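BIFUNCTIONAL PROTEIN Proline utilization A (PutA) (Corynebacterium freiburgense, PDB 5UX5) catalyses both steps of the oxidation of proline to glutamate, with an FAD-dependent proline dehydrogenase domain and an NAD-dependent aldehyde dehydrogenase domain joined in one chain. Local coordinates at residues 266-271 with 316-321; 657-662 with 680-685; 699-704 with 732-737. All coordinates share one frame; numbering follows the deposited sequence.

Interaction 1 of 3, residues 266-271 with 316-321. With FAD (flavin-adenine dinucleotide), chain E.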
loop_
_atom_site.group_PDB
_atom_site.type_symbol
_atom_site.label_atom_id
_atom_site.label_comp_id
_atom_site.label_asym_id
_atom_site.label_seq_id
_atom_site.Cartn_x
_atom_site.Cartn_y
_atom_site.Cartn_z
ATOM N N ALA A 266 12.110 -15.389 18.343
ATOM C CA ALA A 266 13.439 -14.902 18.700
ATOM C C ALA A 266 14.090 -14.041 17.622
ATOM O O ALA A 266 15.018 -13.298 17.952
ATOM C CB ALA A 266 14.385 -16.067 18.992
ATOM N N TYR A 267 13.635 -14.078 16.361
ATOM C CA TYR A 267 14.287 -13.184 15.411
ATOM C C TYR A 267 13.858 -11.732 15.594
ATOM O O TYR A 267 14.413 -10.841 14.939
ATOM C CB TYR A 267 14.098 -13.659 13.952
ATOM C CG TYR A 267 12.713 -13.565 13.305
ATOM C CD1 TYR A 267 11.649 -12.910 13.925
ATOM C CD2 TYR A 267 12.479 -14.150 12.059
ATOM C CE1 TYR A 267 10.411 -12.817 13.317
ATOM C CE2 TYR A 267 11.231 -14.070 11.450
ATOM C CZ TYR A 267 10.199 -13.405 12.083
ATOM O OH TYR A 267 8.951 -13.310 11.486
ATOM N N LEU A 268 12.913 -11.459 16.478
ATOM C CA LEU A 268 12.610 -10.086 16.832
ATOM C C LEU A 268 13.476 -9.668 18.006
ATOM O O LEU A 268 13.326 -10.224 19.102
ATOM C CB LEU A 268 11.149 -9.938 17.170
ATOM C CG LEU A 268 10.194 -10.329 16.052
ATOM C CD1 LEU A 268 8.824 -9.999 16.537
ATOM C CD2 LEU A 268 10.529 -9.535 14.784
ATOM N N PRO A 269 14.391 -8.731 17.836
ATOM C CA PRO A 269 15.197 -8.305 18.984
ATOM C C PRO A 269 14.337 -7.870 20.165
ATOM O O PRO A 269 14.671 -8.174 21.309
ATOM C CB PRO A 269 16.041 -7.161 18.410
ATOM C CG PRO A 269 15.352 -6.763 17.159
ATOM C CD PRO A 269 14.748 -8.002 16.608
ATOM N N ASP A 270 13.228 -7.181 19.927
ATOM C CA ASP A 270 12.427 -6.705 21.042
ATOM C C ASP A 270 11.585 -7.812 21.684
ATOM O O ASP A 270 10.831 -7.535 22.624
ATOM C CB ASP A 270 11.562 -5.522 20.593
ATOM C CG ASP A 270 10.850 -5.768 19.263
ATOM O OD1 ASP A 270 11.399 -6.482 18.394
ATOM O OD2 ASP A 270 9.732 -5.244 19.085
ATOM N N SER A 271 11.686 -9.057 21.213
ATOM C CA SER A 271 11.044 -10.155 21.924
ATOM C C SER A 271 11.807 -10.530 23.183
ATOM O O SER A 271 11.240 -11.166 24.068
ATOM C CB SER A 271 10.876 -11.383 21.020
ATOM O OG SER A 271 12.087 -12.086 20.850
ATOM N N TYR A 316 12.828 -0.281 8.656
ATOM C CA TYR A 316 13.678 -1.442 8.850
ATOM C C TYR A 316 12.805 -2.677 9.005
ATOM O O TYR A 316 11.697 -2.614 9.561
ATOM C CB TYR A 316 14.548 -1.309 10.092
ATOM C CG TYR A 316 15.596 -0.261 10.001
ATOM C CD1 TYR A 316 16.739 -0.466 9.256
ATOM C CD2 TYR A 316 15.444 0.943 10.664
ATOM C CE1 TYR A 316 17.723 0.509 9.173
ATOM C CE2 TYR A 316 16.398 1.931 10.582
ATOM C CZ TYR A 316 17.540 1.708 9.831
ATOM O OH TYR A 316 18.493 2.680 9.743
ATOM N N PRO A 317 13.277 -3.811 8.523
ATOM C CA PRO A 317 12.621 -5.074 8.863
ATOM C C PRO A 317 12.579 -5.241 10.379
ATOM O O PRO A 317 13.468 -4.792 11.099
ATOM C CB PRO A 317 13.508 -6.128 8.194
ATOM C CG PRO A 317 14.397 -5.341 7.229
ATOM C CD PRO A 317 14.532 -3.989 7.783
ATOM N N ALA A 318 11.483 -5.790 10.871
ATOM C CA ALA A 318 11.393 -6.073 12.300
ATOM C C ALA A 318 12.391 -7.139 12.776
ATOM O O ALA A 318 12.865 -7.029 13.923
ATOM C CB ALA A 318 9.947 -6.450 12.646
ATOM N N PRO A 319 12.705 -8.187 12.012
ATOM C CA PRO A 319 13.667 -9.180 12.484
ATOM C C PRO A 319 15.104 -8.700 12.327
ATOM O O PRO A 319 15.400 -7.678 11.721
ATOM C CB PRO A 319 13.419 -10.398 11.588
ATOM C CG PRO A 319 12.155 -10.140 10.909
ATOM C CD PRO A 319 12.035 -8.660 10.791
ATOM N N TYR A 320 16.001 -9.460 12.933
ATOM C CA TYR A 320 17.415 -9.184 12.841
ATOM C C TYR A 320 17.846 -9.247 11.394
ATOM O O TYR A 320 17.213 -9.915 10.579
ATOM C CB TYR A 320 18.208 -10.222 13.631
ATOM C CG TYR A 320 18.172 -10.109 15.128
ATOM C CD1 TYR A 320 18.896 -9.131 15.781
ATOM C CD2 TYR A 320 17.445 -11.016 15.900
ATOM C CE1 TYR A 320 18.890 -9.039 17.171
ATOM C CE2 TYR A 320 17.432 -10.926 17.299
ATOM C CZ TYR A 320 18.160 -9.932 17.915
ATOM O OH TYR A 320 18.169 -9.819 19.274
ATOM N N ALA A 321 18.989 -8.605 11.094
ATOM C CA ALA A 321 19.518 -8.580 9.734
ATOM C C ALA A 321 20.189 -9.889 9.332
ATOM O O ALA A 321 20.207 -10.217 8.143
ATOM C CB ALA A 321 20.503 -7.432 9.571
HETATM P PA FAD E . 17.332 -23.070 11.769
HETATM O O1A FAD E . 17.980 -23.379 10.375
HETATM O O2A FAD E . 18.174 -23.057 12.957
HETATM O O5B FAD E . 16.661 -21.760 11.949
HETATM C C5B FAD E . 16.068 -21.117 10.837
HETATM C C4B FAD E . 15.529 -19.773 11.290
HETATM O O4B FAD E . 16.547 -18.817 11.346
HETATM C C3B FAD E . 14.497 -19.209 10.366
HETATM O O3B FAD E . 13.215 -19.708 10.517
HETATM C C2B FAD E . 14.571 -17.755 10.665
HETATM O O2B FAD E . 13.708 -17.399 11.682
HETATM C C1B FAD E . 16.023 -17.558 10.988
HETATM N N9A FAD E . 16.783 -17.006 9.876
HETATM C C8A FAD E . 17.304 -17.711 8.800
HETATM N N7A FAD E . 17.925 -16.859 7.960
HETATM C C5A FAD E . 17.864 -15.555 8.440
HETATM C C6A FAD E . 18.344 -14.308 7.995
HETATM N N6A FAD E . 19.083 -14.125 6.757
HETATM N N1A FAD E . 18.100 -13.218 8.741
HETATM C C2A FAD E . 17.389 -13.317 9.908
HETATM N N3A FAD E . 16.909 -14.516 10.366
HETATM C C4A FAD E . 17.125 -15.638 9.670
HETATM N N1 FAD E . 7.139 -19.767 13.569
HETATM C C2 FAD E . 6.411 -18.570 13.907
HETATM O O2 FAD E . 6.807 -17.380 13.343
HETATM N N3 FAD E . 5.287 -18.653 14.739
HETATM C C4 FAD E . 4.875 -19.865 15.294
HETATM O O4 FAD E . 3.770 -19.918 16.126
HETATM C C4X FAD E . 5.714 -21.089 15.085
HETATM N N5 FAD E . 5.462 -22.288 15.742
HETATM C C5X FAD E . 6.298 -23.398 15.559
HETATM C C6 FAD E . 6.046 -24.617 16.217
HETATM C C7 FAD E . 6.893 -25.698 16.005
HETATM C C7M FAD E . 6.645 -27.013 16.685
HETATM C C8 FAD E . 7.984 -25.591 15.179
HETATM C C8M FAD E . 8.891 -26.758 14.959
HETATM C C9 FAD E . 8.237 -24.394 14.526
HETATM C C9A FAD E . 7.401 -23.310 14.718
HETATM N N10 FAD E . 7.705 -22.092 14.042
HETATM C C10 FAD E . 6.870 -20.968 14.214
HETATM C "C1'" FAD E . 8.852 -22.032 13.117
HETATM C "C2'" FAD E . 10.132 -21.448 13.651
HETATM O "O2'" FAD E . 9.941 -20.097 13.875
HETATM C "C3'" FAD E . 11.236 -21.732 12.609
HETATM O "O3'" FAD E . 10.909 -21.061 11.454
HETATM C "C4'" FAD E . 11.509 -23.192 12.227
HETATM O "O4'" FAD E . 11.165 -24.094 13.216
HETATM C "C5'" FAD E . 12.941 -23.438 11.702
HETATM O "O5'" FAD E . 13.995 -22.877 12.476
HETATM P P FAD E . 15.089 -23.747 13.297
HETATM O O1P FAD E . 15.348 -23.371 14.805
HETATM O O2P FAD E . 14.553 -25.187 12.941
HETATM O O3P FAD E . 16.335 -24.026 12.299
#
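Beside the FAD of the proline dehydrogenase barrel, the loop that follows strand 260-265 meets the loop leading into helix 323-337. The side chain of Tyr320 can be followed outward. CB and CG lie beside Tyr267 O; with CG anti to the carbonyl carbon (chi1 -74°), the ring is laid along that carbonyl and CD2 of Tyr320 comes to 3.2 Å from Tyr267 O. At the ring edge, in plane, CE2 of Tyr320 lies 3.4 Å from Ala266 O. One ring face carries Pro269, whose CD sits over the centre, 4.0 Å from the Tyr320 centroid in a CH-pi contact. At the tip, CZ and OH reach CA and CB of Pro269, while the hydroxyl makes its hydrogen bond to Ala455 O. Tyr320 N donates to Tyr267 O at 2.9 Å, nearly along the C=O axis but bent at the hydrogen (144°). Pro319 CB lies over a face of the Tyr267 ring, 3.8 Å from its centroid, and Tyr267 CD2 lies 3.5 Å from the ribose O2B of FAD. Two proline-tyrosine CH-pi pairs and one backbone hydrogen bond thus tie the loops together, while Tyr267 and the carbonyl of Tyr320 line the adenosine end of the cofactor pocket.

Interaction 2 of 3, residues 657-662 with 680-685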
loop_
_atom_site.group_PDB
_atom_site.type_symbol
_atom_site.label_atom_id
_atom_site.label_comp_id
_atom_site.label_asym_id
_atom_site.label_seq_id
_atom_site.Cartn_x
_atom_site.Cartn_y
_atom_site.Cartn_z
ATOM N N ARG A 657 -14.065 35.050 -11.367
ATOM C CA ARG A 657 -13.060 36.065 -11.621
ATOM C C ARG A 657 -11.663 35.512 -11.361
ATOM O O ARG A 657 -10.717 35.831 -12.088
ATOM C CB ARG A 657 -13.362 37.294 -10.763
ATOM C CG ARG A 657 -12.431 38.445 -10.909
ATOM C CD ARG A 657 -12.353 38.896 -12.355
ATOM N NE ARG A 657 -11.363 39.960 -12.501
ATOM C CZ ARG A 657 -10.792 40.316 -13.645
ATOM N NH1 ARG A 657 -11.094 39.693 -14.776
ATOM N NH2 ARG A 657 -9.908 41.299 -13.647
ATOM N N LEU A 658 -11.508 34.667 -10.342
ATOM C CA LEU A 658 -10.189 34.084 -10.115
ATOM C C LEU A 658 -9.812 33.105 -11.226
ATOM O O LEU A 658 -8.697 33.153 -11.748
ATOM C CB LEU A 658 -10.118 33.407 -8.750
ATOM C CG LEU A 658 -8.781 32.709 -8.477
ATOM C CD1 LEU A 658 -7.656 33.677 -8.693
ATOM C CD2 LEU A 658 -8.736 32.247 -7.077
ATOM N N MET A 659 -10.722 32.211 -11.613
ATOM C CA MET A 659 -10.338 31.197 -12.590
ATOM C C MET A 659 -10.192 31.777 -13.984
ATOM O O MET A 659 -9.459 31.214 -14.800
ATOM C CB MET A 659 -11.340 30.051 -12.643
ATOM C CG MET A 659 -11.523 29.345 -11.346
ATOM S SD MET A 659 -9.992 28.872 -10.538
ATOM C CE MET A 659 -10.660 28.240 -8.978
ATOM N N SER A 660 -10.919 32.845 -14.308
ATOM C CA SER A 660 -10.829 33.434 -15.640
ATOM C C SER A 660 -9.822 34.572 -15.711
ATOM O O SER A 660 -9.734 35.248 -16.744
ATOM C CB SER A 660 -12.199 33.943 -16.113
ATOM O OG SER A 660 -12.578 35.144 -15.447
ATOM N N HIS A 661 -9.073 34.808 -14.646
ATOM C CA HIS A 661 -8.355 36.066 -14.544
ATOM C C HIS A 661 -7.306 36.199 -15.654
ATOM O O HIS A 661 -6.585 35.237 -15.959
ATOM C CB HIS A 661 -7.714 36.207 -13.167
ATOM C CG HIS A 661 -7.196 37.578 -12.923
ATOM N ND1 HIS A 661 -6.082 38.076 -13.573
ATOM C CD2 HIS A 661 -7.692 38.594 -12.184
ATOM C CE1 HIS A 661 -5.881 39.322 -13.192
ATOM N NE2 HIS A 661 -6.851 39.665 -12.357
ATOM N N PRO A 662 -7.206 37.365 -16.297
ATOM C CA PRO A 662 -6.264 37.502 -17.430
ATOM C C PRO A 662 -4.819 37.248 -17.058
ATOM O O PRO A 662 -4.049 36.872 -17.938
ATOM C CB PRO A 662 -6.454 38.948 -17.888
ATOM C CG PRO A 662 -7.800 39.361 -17.318
ATOM C CD PRO A 662 -8.007 38.580 -16.067
ATOM N N ARG A 680 -12.797 26.453 -18.647
ATOM C CA ARG A 680 -12.200 26.756 -19.941
ATOM C C ARG A 680 -13.168 27.552 -20.808
ATOM O O ARG A 680 -12.752 28.461 -21.526
ATOM C CB ARG A 680 -11.762 25.457 -20.624
ATOM C CG ARG A 680 -10.710 24.641 -19.881
ATOM C CD ARG A 680 -10.402 23.385 -20.656
ATOM N NE ARG A 680 -9.577 23.625 -21.843
ATOM C CZ ARG A 680 -9.279 22.703 -22.758
ATOM N NH1 ARG A 680 -9.764 21.473 -22.664
ATOM N NH2 ARG A 680 -8.490 23.012 -23.774
ATOM N N GLY A 681 -14.465 27.263 -20.716
ATOM C CA GLY A 681 -15.453 28.081 -21.401
ATOM C C GLY A 681 -15.298 29.565 -21.136
ATOM O O GLY A 681 -15.573 30.386 -22.010
ATOM N N TRP A 682 -14.896 29.934 -19.915
ATOM C CA TRP A 682 -14.708 31.335 -19.544
ATOM C C TRP A 682 -13.460 31.957 -20.151
ATOM O O TRP A 682 -13.345 33.190 -20.159
ATOM C CB TRP A 682 -14.593 31.498 -18.037
ATOM C CG TRP A 682 -15.764 31.040 -17.289
ATOM C CD1 TRP A 682 -17.025 30.988 -17.739
ATOM C CD2 TRP A 682 -15.785 30.560 -15.939
ATOM N NE1 TRP A 682 -17.855 30.511 -16.760
ATOM C CE2 TRP A 682 -17.120 30.240 -15.640
ATOM C CE3 TRP A 682 -14.801 30.364 -14.956
ATOM C CZ2 TRP A 682 -17.513 29.727 -14.404
ATOM C CZ3 TRP A 682 -15.182 29.860 -13.728
ATOM C CH2 TRP A 682 -16.534 29.547 -13.462
ATOM N N LYS A 683 -12.512 31.144 -20.624
ATOM C CA LYS A 683 -11.272 31.644 -21.223
ATOM C C LYS A 683 -10.645 30.510 -22.027
ATOM O O LYS A 683 -9.707 29.850 -21.552
ATOM C CB LYS A 683 -10.323 32.177 -20.137
ATOM C CG LYS A 683 -8.891 32.490 -20.558
ATOM C CD LYS A 683 -8.091 33.066 -19.370
ATOM C CE LYS A 683 -6.572 32.965 -19.599
ATOM N NZ LYS A 683 -5.815 33.453 -18.409
ATOM N N PRO A 684 -11.180 30.221 -23.224
ATOM C CA PRO A 684 -10.820 28.961 -23.913
ATOM C C PRO A 684 -9.348 28.820 -24.266
ATOM O O PRO A 684 -8.914 27.696 -24.543
ATOM C CB PRO A 684 -11.724 28.940 -25.154
ATOM C CG PRO A 684 -12.845 29.895 -24.853
ATOM C CD PRO A 684 -12.361 30.880 -23.814
ATOM N N GLU A 685 -8.557 29.885 -24.262
ATOM C CA GLU A 685 -7.144 29.702 -24.592
ATOM C C GLU A 685 -6.293 29.329 -23.385
ATOM O O GLU A 685 -5.083 29.126 -23.539
ATOM C CB GLU A 685 -6.558 30.975 -25.240
ATOM C CG GLU A 685 -7.162 31.290 -26.612
ATOM C CD GLU A 685 -6.451 32.428 -27.359
ATOM O OE1 GLU A 685 -5.212 32.610 -27.236
ATOM O OE2 GLU A 685 -7.161 33.179 -28.042
#
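In the NAD-binding, Rossmann-type part of the aldehyde dehydrogenase fold, the C-terminal ends of helices 653-659 and 673-682 come together, and the chain leaves each helix beside the other. The closer-packed part is apolar and centres on the buried Met659. Trp682, with CG anti to its carbonyl carbon, turns the six-membered side of its indole toward the first helix, where Met659 CB lies in the ring plane at the edge, 4.0 Å from Trp682 CZ3. Met659 then bends at chi2 (-49°), carrying its sulfur end away from the tryptophan toward Val589 and Ala591 of strand 580-591. Next to this pair the two segments meet at their beta carbons, Ser660 CB lying 3.9 Å from Trp682 CB. Both Met659 and Trp682 touch the bound NAD, so this packing probably helps to set the indole against the cofactor; Arg656 adds a cation-pi contact to Trp682. The other part is looser and polar, and reaches solvent at the exposed Pro662. Ser660 OG turns back to Arg656 O of the preceding helix in a hydrogen bond. The Lys683 chain, CG anti to the backbone N (chi1 169°) and extended beyond, reaches across from one helix end to the other, its CD passing 3.8 Å from Ser660 O. Its ammonium group is held by two carbonyls, Val664 O and His661 O, which should help stabilise the charge. Lys683 NZ approaches His661 O at 3.1 Å from above the carbonyl plane, 32° out of it.

Interaction 3 of 3, residues 699-704 with 732-737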
loop_
_atom_site.group_PDB
_atom_site.type_symbol
_atom_site.label_atom_id
_atom_site.label_comp_id
_atom_site.label_asym_id
_atom_site.label_seq_id
_atom_site.Cartn_x
_atom_site.Cartn_y
_atom_site.Cartn_z
ATOM N N ILE A 699 -8.981 -6.771 -13.320
ATOM C CA ILE A 699 -9.269 -8.062 -13.943
ATOM C C ILE A 699 -8.672 -9.193 -13.100
ATOM O O ILE A 699 -7.503 -9.134 -12.688
ATOM C CB ILE A 699 -8.735 -8.106 -15.383
ATOM C CG1 ILE A 699 -9.382 -7.006 -16.227
ATOM C CG2 ILE A 699 -8.950 -9.471 -15.975
ATOM C CD1 ILE A 699 -8.908 -7.002 -17.661
ATOM N N VAL A 700 -9.478 -10.222 -12.853
ATOM C CA VAL A 700 -9.100 -11.404 -12.096
ATOM C C VAL A 700 -9.359 -12.610 -12.985
ATOM O O VAL A 700 -10.514 -12.916 -13.303
ATOM C CB VAL A 700 -9.888 -11.513 -10.784
ATOM C CG1 VAL A 700 -9.445 -12.756 -9.949
ATOM C CG2 VAL A 700 -9.770 -10.213 -10.007
ATOM N N THR A 701 -8.307 -13.307 -13.351
ATOM C CA THR A 701 -8.369 -14.492 -14.190
ATOM C C THR A 701 -8.194 -15.735 -13.338
ATOM O O THR A 701 -7.624 -15.666 -12.248
ATOM C CB THR A 701 -7.270 -14.439 -15.262
ATOM O OG1 THR A 701 -6.017 -14.844 -14.690
ATOM C CG2 THR A 701 -7.148 -13.039 -15.832
ATOM N N PRO A 702 -8.596 -16.910 -13.828
ATOM C CA PRO A 702 -8.475 -18.123 -12.999
ATOM C C PRO A 702 -7.066 -18.410 -12.509
ATOM O O PRO A 702 -6.917 -19.103 -11.493
ATOM C CB PRO A 702 -8.969 -19.238 -13.932
ATOM C CG PRO A 702 -9.867 -18.568 -14.866
ATOM C CD PRO A 702 -9.264 -17.200 -15.106
ATOM N N SER A 703 -6.032 -17.862 -13.155
ATOM C CA SER A 703 -4.643 -18.072 -12.752
ATOM C C SER A 703 -4.201 -17.156 -11.609
ATOM O O SER A 703 -3.006 -17.038 -11.348
ATOM C CB SER A 703 -3.723 -17.894 -13.962
ATOM O OG SER A 703 -3.970 -18.893 -14.937
ATOM N N ALA A 704 -5.127 -16.474 -10.954
ATOM C CA ALA A 704 -4.802 -15.553 -9.886
ATOM C C ALA A 704 -4.835 -16.257 -8.553
ATOM O O ALA A 704 -5.443 -17.313 -8.396
ATOM C CB ALA A 704 -5.778 -14.388 -9.845
ATOM N N ILE A 732 -13.583 -7.453 -12.956
ATOM C CA ILE A 732 -13.972 -8.229 -14.132
ATOM C C ILE A 732 -13.321 -9.592 -13.980
ATOM O O ILE A 732 -12.091 -9.699 -14.030
ATOM C CB ILE A 732 -13.514 -7.577 -15.447
ATOM C CG1 ILE A 732 -13.928 -6.121 -15.556
ATOM C CG2 ILE A 732 -14.036 -8.330 -16.652
ATOM C CD1 ILE A 732 -13.312 -5.499 -16.762
ATOM N N LEU A 733 -14.131 -10.627 -13.800
ATOM C CA LEU A 733 -13.649 -11.988 -13.610
ATOM C C LEU A 733 -13.712 -12.737 -14.930
ATOM O O LEU A 733 -14.741 -12.704 -15.614
ATOM C CB LEU A 733 -14.503 -12.717 -12.581
ATOM C CG LEU A 733 -14.915 -11.904 -11.378
ATOM C CD1 LEU A 733 -15.825 -12.755 -10.529
ATOM C CD2 LEU A 733 -13.680 -11.554 -10.631
ATOM N N VAL A 734 -12.617 -13.396 -15.299
ATOM C CA VAL A 734 -12.596 -14.228 -16.499
ATOM C C VAL A 734 -12.904 -15.664 -16.110
ATOM O O VAL A 734 -12.263 -16.229 -15.209
ATOM C CB VAL A 734 -11.253 -14.139 -17.237
ATOM C CG1 VAL A 734 -11.300 -15.042 -18.442
ATOM C CG2 VAL A 734 -10.966 -12.701 -17.673
ATOM N N GLY A 735 -13.912 -16.245 -16.756
ATOM C CA GLY A 735 -14.259 -17.614 -16.430
ATOM C C GLY A 735 -14.680 -17.754 -14.981
ATOM O O GLY A 735 -15.372 -16.893 -14.420
ATOM N N ASP A 736 -14.259 -18.863 -14.370
ATOM C CA ASP A 736 -14.612 -19.226 -13.001
ATOM C C ASP A 736 -13.406 -18.998 -12.095
ATOM O O ASP A 736 -12.325 -19.547 -12.341
ATOM C CB ASP A 736 -15.086 -20.683 -12.937
ATOM C CG ASP A 736 -15.310 -21.173 -11.510
ATOM O OD1 ASP A 736 -16.189 -20.620 -10.815
ATOM O OD2 ASP A 736 -14.623 -22.127 -11.082
ATOM N N VAL A 737 -13.589 -18.191 -11.053
ATOM C CA VAL A 737 -12.492 -17.825 -10.168
ATOM C C VAL A 737 -12.639 -18.452 -8.777
ATOM O O VAL A 737 -12.011 -18.000 -7.823
ATOM C CB VAL A 737 -12.334 -16.297 -10.094
ATOM C CG1 VAL A 737 -11.746 -15.774 -11.386
ATOM C CG2 VAL A 737 -13.680 -15.642 -9.862
#
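A beta-alpha-beta unit of the aldehyde dehydrogenase fold, strand 696-700, helix 706-718 and strand 728-734, brings two parallel strands side by side, and this contact lies at their C-terminal ends. Val700 holds its neighbour with both backbone groups: its N donates to Ile732 O at 2.9 Å, and its O accepts from Val734 N, also at 2.9 Å. Each bond is close to straight (167° and 164° at the hydrogen) and lies in the carbonyl plane, and CA-H...O contacts from Ile699 and Leu733 to the same two oxygens reinforce the pairing. Side chains alternate between the faces. On the face carrying Ile699 and Ile732, the Ile699 and Val734 side chains cross obliquely, CG2 to CG2. On the other face Val700 and Leu733 lie alongside each other and point the same way; Leu733, with CG anti to its carbonyl carbon, swings CD2 back to 3.8 Å from Val700 CB. Val737, beyond the end of its strand, crosses Val700 at about a right angle, CG1 to CG1. Past Val700 the strand pairing stops: the ring of Pro702, in a type I turn from Thr701 to Ala704, leans on the other segment, its CD 3.2 Å from Val734 O. Gly735 has a positive phi (61°), which favours glycine, as the backbone turns out of strand 728-734. Thr701 OG1 is hydrogen-bonded to Glu858 of helix 856-865. Strands 845-852 and 824-830 flank the pair, bonding to Ile699 and Leu733 respectively; Ala836 of helix 833-841 packs on Ile699, Ile732 and Val734, and Phe740 of helix 740-750 covers Val700 and Leu733.

The three contacts share no elements and do not touch. Interaction 1 belongs to the proline dehydrogenase region; interactions 2 and 3 both fall in the aldehyde dehydrogenase region, yet their centres are about 47 Å apart. Interactions 1 and 2 each sit at a cofactor, FAD and NAD respectively, and their centres are about 58 Å apart on opposite sides of the chain's centre; interaction 3 contributes no residue to either pocket. Interaction 1 is buried, interaction 3 mostly so, with an exposed rim at Pro702 and Asp736, and interaction 2 only partly. Chemistry follows place: loops of the barrel rely on proline-aromatic packing, helix ends near the surface on an indole edge and a lysine, and paired strands on backbone hydrogen bonds and branched aliphatic side chains.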